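Putative short-chain oxidoreductase (Thermus thermophilus, PDB 2YUT) binds NADP in a Rossmann-fold domain and is probably an oxidoreductase of the short-chain dehydrogenase/reductase family, with its substrate not established. Local coordinates at residues Leu47-Asp50 with Leu55-Lys58. Sequence-based numbering, arbitrary orientation.
With NAP (NADP nicotinamide-adenine-dinucleotide phosphate), chain B.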
ATOM      1  N   LEU A  47      26.074   0.621 -10.763  1.00 14.26           N
ATOM      2  CA  LEU A  47      25.577  -0.741 -10.613  1.00 18.60           C
ATOM      3  C   LEU A  47      24.100  -0.764 -11.013  1.00 20.32           C
ATOM      4  O   LEU A  47      23.217  -0.660 -10.165  1.00 18.67           O
ATOM      5  CB  LEU A  47      25.736  -1.202  -9.156  1.00 18.20           C
ATOM      6  CG  LEU A  47      27.159  -1.420  -8.630  1.00 19.70           C
ATOM      7  CD1 LEU A  47      27.132  -1.671  -7.124  1.00 24.75           C
ATOM      8  CD2 LEU A  47      27.792  -2.600  -9.359  1.00 16.54           C
ATOM      9  N   PRO A  48      23.820  -0.897 -12.319  1.00 15.39           N
ATOM     10  CA  PRO A  48      22.443  -0.929 -12.827  1.00 13.92           C
ATOM     11  C   PRO A  48      21.645  -2.140 -12.356  1.00 18.80           C
ATOM     12  O   PRO A  48      22.206  -3.213 -12.139  1.00 22.65           O
ATOM     13  CB  PRO A  48      22.635  -0.914 -14.340  1.00 16.89           C
ATOM     14  CG  PRO A  48      23.924  -1.671 -14.518  1.00 11.66           C
ATOM     15  CD  PRO A  48      24.791  -1.090 -13.415  1.00 13.38           C
ATOM     16  N   ALA A  49      20.336  -1.962 -12.196  1.00 17.58           N
ATOM     17  CA  ALA A  49      19.477  -3.057 -11.758  1.00 17.51           C
ATOM     18  C   ALA A  49      17.990  -2.718 -11.770  1.00 18.94           C
ATOM     19  O   ALA A  49      17.605  -1.549 -11.786  1.00 20.77           O
ATOM     20  CB  ALA A  49      19.882  -3.501 -10.361  1.00 19.72           C
ATOM     21  N   ASP A  50      17.160  -3.759 -11.784  1.00 19.63           N
ATOM     22  CA  ASP A  50      15.709  -3.599 -11.726  1.00 15.13           C
ATOM     23  C   ASP A  50      15.406  -4.016 -10.293  1.00 19.91           C
ATOM     24  O   ASP A  50      15.371  -5.207  -9.989  1.00 18.39           O
ATOM     25  CB  ASP A  50      15.008  -4.552 -12.694  1.00 22.32           C
ATOM     26  CG  ASP A  50      13.488  -4.484 -12.586  1.00 25.65           C
ATOM     27  OD1 ASP A  50      12.969  -3.896 -11.604  1.00 22.28           O
ATOM     28  OD2 ASP A  50      12.810  -5.027 -13.482  1.00 27.62           O
ATOM     29  N   LEU A  55      16.148 -10.679  -6.698  1.00 26.62           N
ATOM     30  CA  LEU A  55      17.489 -11.231  -6.861  1.00 25.88           C
ATOM     31  C   LEU A  55      18.470 -10.147  -7.300  1.00 25.10           C
ATOM     32  O   LEU A  55      19.637 -10.160  -6.912  1.00 18.91           O
ATOM     33  CB  LEU A  55      17.488 -12.380  -7.875  1.00 22.13           C
ATOM     34  CG  LEU A  55      16.661 -13.618  -7.512  1.00 34.10           C
ATOM     35  CD1 LEU A  55      16.759 -14.640  -8.639  1.00 39.99           C
ATOM     36  CD2 LEU A  55      17.162 -14.218  -6.205  1.00 32.75           C
ATOM     37  N   GLU A  56      18.003  -9.210  -8.115  1.00 21.19           N
ATOM     38  CA  GLU A  56      18.871  -8.129  -8.563  1.00 26.92           C
ATOM     39  C   GLU A  56      19.108  -7.159  -7.412  1.00 23.66           C
ATOM     40  O   GLU A  56      20.214  -6.643  -7.239  1.00 20.99           O
ATOM     41  CB  GLU A  56      18.255  -7.397  -9.756  1.00 19.00           C
ATOM     42  CG  GLU A  56      18.274  -8.207 -11.040  1.00 30.19           C
ATOM     43  CD  GLU A  56      17.914  -7.372 -12.247  1.00 29.91           C
ATOM     44  OE1 GLU A  56      18.599  -6.358 -12.488  1.00 27.97           O
ATOM     45  OE2 GLU A  56      16.950  -7.727 -12.953  1.00 38.26           O
ATOM     46  N   ALA A  57      18.070  -6.915  -6.618  1.00 17.31           N
ATOM     47  CA  ALA A  57      18.206  -6.019  -5.477  1.00 22.04           C
ATOM     48  C   ALA A  57      19.213  -6.623  -4.503  1.00 21.31           C
ATOM     49  O   ALA A  57      20.104  -5.934  -4.008  1.00 23.21           O
ATOM     50  CB  ALA A  57      16.855  -5.822  -4.787  1.00 13.59           C
ATOM     51  N   LYS A  58      19.070  -7.920  -4.245  1.00 21.66           N
ATOM     52  CA  LYS A  58      19.963  -8.630  -3.336  1.00 19.12           C
ATOM     53  C   LYS A  58      21.423  -8.581  -3.777  1.00 24.18           C
ATOM     54  O   LYS A  58      22.320  -8.373  -2.959  1.00 21.20           O
ATOM     55  CB  LYS A  58      19.535 -10.091  -3.202  1.00 22.93           C
ATOM     56  CG  LYS A  58      20.493 -10.926  -2.369  1.00 25.05           C
ATOM     57  CD  LYS A  58      20.024 -12.364  -2.232  1.00 33.53           C
ATOM     58  CE  LYS A  58      21.016 -13.170  -1.406  1.00 32.65           C
ATOM     59  NZ  LYS A  58      20.560 -14.566  -1.176  1.00 54.75           N
TER
HETATM   60  PA  NAP B 500      11.977  10.168 -11.725  1.00 17.20           P
HETATM   61  O1A NAP B 500      10.940   9.533 -12.780  1.00 15.17           O
HETATM   62  O2A NAP B 500      12.693  11.348 -12.259  1.00 15.79           O
HETATM   63  O5B NAP B 500      12.982   8.977 -11.333  1.00 18.56           O
HETATM   64  C5B NAP B 500      12.470   7.699 -10.950  1.00 15.52           C
HETATM   65  C4B NAP B 500      13.621   6.739 -10.650  1.00 20.89           C
HETATM   66  O4B NAP B 500      13.057   5.476 -10.253  1.00 20.90           O
HETATM   67  C3B NAP B 500      14.443   6.483 -11.917  1.00 20.66           C
HETATM   68  O3B NAP B 500      15.835   6.439 -11.592  1.00 24.78           O
HETATM   69  C2B NAP B 500      13.965   5.096 -12.343  1.00 19.79           C
HETATM   70  O2B NAP B 500      15.025   4.413 -13.016  1.00 21.54           O
HETATM   71  C1B NAP B 500      13.812   4.478 -10.953  1.00 17.35           C
HETATM   72  N9A NAP B 500      13.059   3.207 -11.037  1.00 23.60           N
HETATM   73  C8A NAP B 500      11.788   3.080 -11.411  1.00 19.38           C
HETATM   74  N7A NAP B 500      11.449   1.793 -11.401  1.00 21.90           N
HETATM   75  C5A NAP B 500      12.513   1.095 -11.017  1.00 15.59           C
HETATM   76  C6A NAP B 500      12.769  -0.260 -10.843  1.00 24.31           C
HETATM   77  N6A NAP B 500      11.816  -1.160 -11.065  1.00 15.51           N
HETATM   78  N1A NAP B 500      13.993  -0.642 -10.452  1.00 20.22           N
HETATM   79  C2A NAP B 500      14.947   0.247 -10.231  1.00 22.83           C
HETATM   80  N3A NAP B 500      14.739   1.541 -10.388  1.00 12.63           N
HETATM   81  C4A NAP B 500      13.541   1.995 -10.780  1.00 20.19           C
HETATM   82  O3  NAP B 500      11.100  10.478 -10.409  1.00 16.51           O
HETATM   83  PN  NAP B 500      11.582  11.487  -9.251  1.00 19.25           P
HETATM   84  O1N NAP B 500      10.838  12.762  -9.377  1.00 18.87           O
HETATM   85  O2N NAP B 500      13.061  11.534  -9.201  1.00 19.76           O
HETATM   86  O5D NAP B 500      11.045  10.774  -7.911  1.00 18.99           O
HETATM   87  C5D NAP B 500      11.952  10.145  -7.000  1.00 18.84           C
HETATM   88  C4D NAP B 500      11.228   9.672  -5.736  1.00 15.42           C
HETATM   89  O4D NAP B 500      10.607  10.832  -5.148  1.00 17.45           O
HETATM   90  C3D NAP B 500      10.089   8.712  -6.088  1.00 17.59           C
HETATM   91  O3D NAP B 500       9.782   7.852  -4.987  1.00 19.98           O
HETATM   92  C2D NAP B 500       8.941   9.689  -6.324  1.00 18.43           C
HETATM   93  O2D NAP B 500       7.671   9.049  -6.169  1.00 18.66           O
HETATM   94  C1D NAP B 500       9.186  10.611  -5.132  1.00 15.66           C
HETATM   95  N1N NAP B 500       8.415  11.872  -5.203  1.00 18.11           N
HETATM   96  C2N NAP B 500       8.503  12.686  -6.340  1.00 16.99           C
HETATM   97  C3N NAP B 500       7.773  13.867  -6.404  1.00 20.84           C
HETATM   98  C7N NAP B 500       7.873  14.761  -7.642  1.00 26.68           C
HETATM   99  O7N NAP B 500       7.107  15.710  -7.801  1.00 22.87           O
HETATM  100  N7N NAP B 500       8.826  14.420  -8.505  1.00 13.22           N
HETATM  101  C4N NAP B 500       6.957  14.239  -5.341  1.00 25.48           C
HETATM  102  C5N NAP B 500       6.868  13.435  -4.210  1.00 28.51           C
HETATM  103  C6N NAP B 500       7.593  12.253  -4.135  1.00 23.26           C
HETATM  104  P2B NAP B 500      15.204   4.484 -14.616  1.00 34.07           P
HETATM  105  O1X NAP B 500      14.854   5.986 -15.078  1.00 30.57           O
HETATM  106  O2X NAP B 500      16.782   4.281 -14.865  1.00 29.87           O
HETATM  107  O3X NAP B 500      14.385   3.472 -15.321  1.00 35.27           O
HETATM  108  O   HOH W   1      21.129  -6.005 -11.780  1.00 26.22           O
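Glu56 reaches from its helix to the backbone of the 47-50 loop, where its carboxylate takes the amide of Asp50: N to OE1 is 3.1 Å. The N-H...O angle of 162° makes the bond nearly straight, yet the donor stands above the carboxylate plane, 63° out of it. That tilt fits a carboxylate laid against the loop, with OE1 also 3.5 Å from Ala49 CA and OE2 3.7 Å from Asp50 CB. Since Glu56 CG is anti to its own carbonyl carbon and the chain beyond it is extended, the acid group is carried alongside Ala49 and Asp50. A water donates to both Glu56 OE1, at 2.7 Å, and Pro48 O, so OE1 accepts two bonds and is linked to the loop backbone at Asp50 N directly and at Pro48 O through the water.

Asp50 sends its own carboxylate the other way. With CG anti to the backbone N (chi1 176°), OD1 accepts the adenine amino group of NADP, N6A, at 3.0 Å, and also takes the amide of Ala52. The two acids stay apart, OD2 of Asp50 lying 5.0 Å from OE2 of Glu56, and Glu56 acts as a second-shell residue holding the backbone of an adenine-binding one.

An acidic residue reading the adenine amino group after the third strand is a recurrent feature of short-chain dehydrogenases. Here the loop follows edge strand 45-46, is held by backbone hydrogen bonds from Leu47 to Leu27, in strand 24-28, and from Ala49 to Gly29, just past it, and leads into helix 54-64, whose Ala57 packs on Phe103 of helix 89-107.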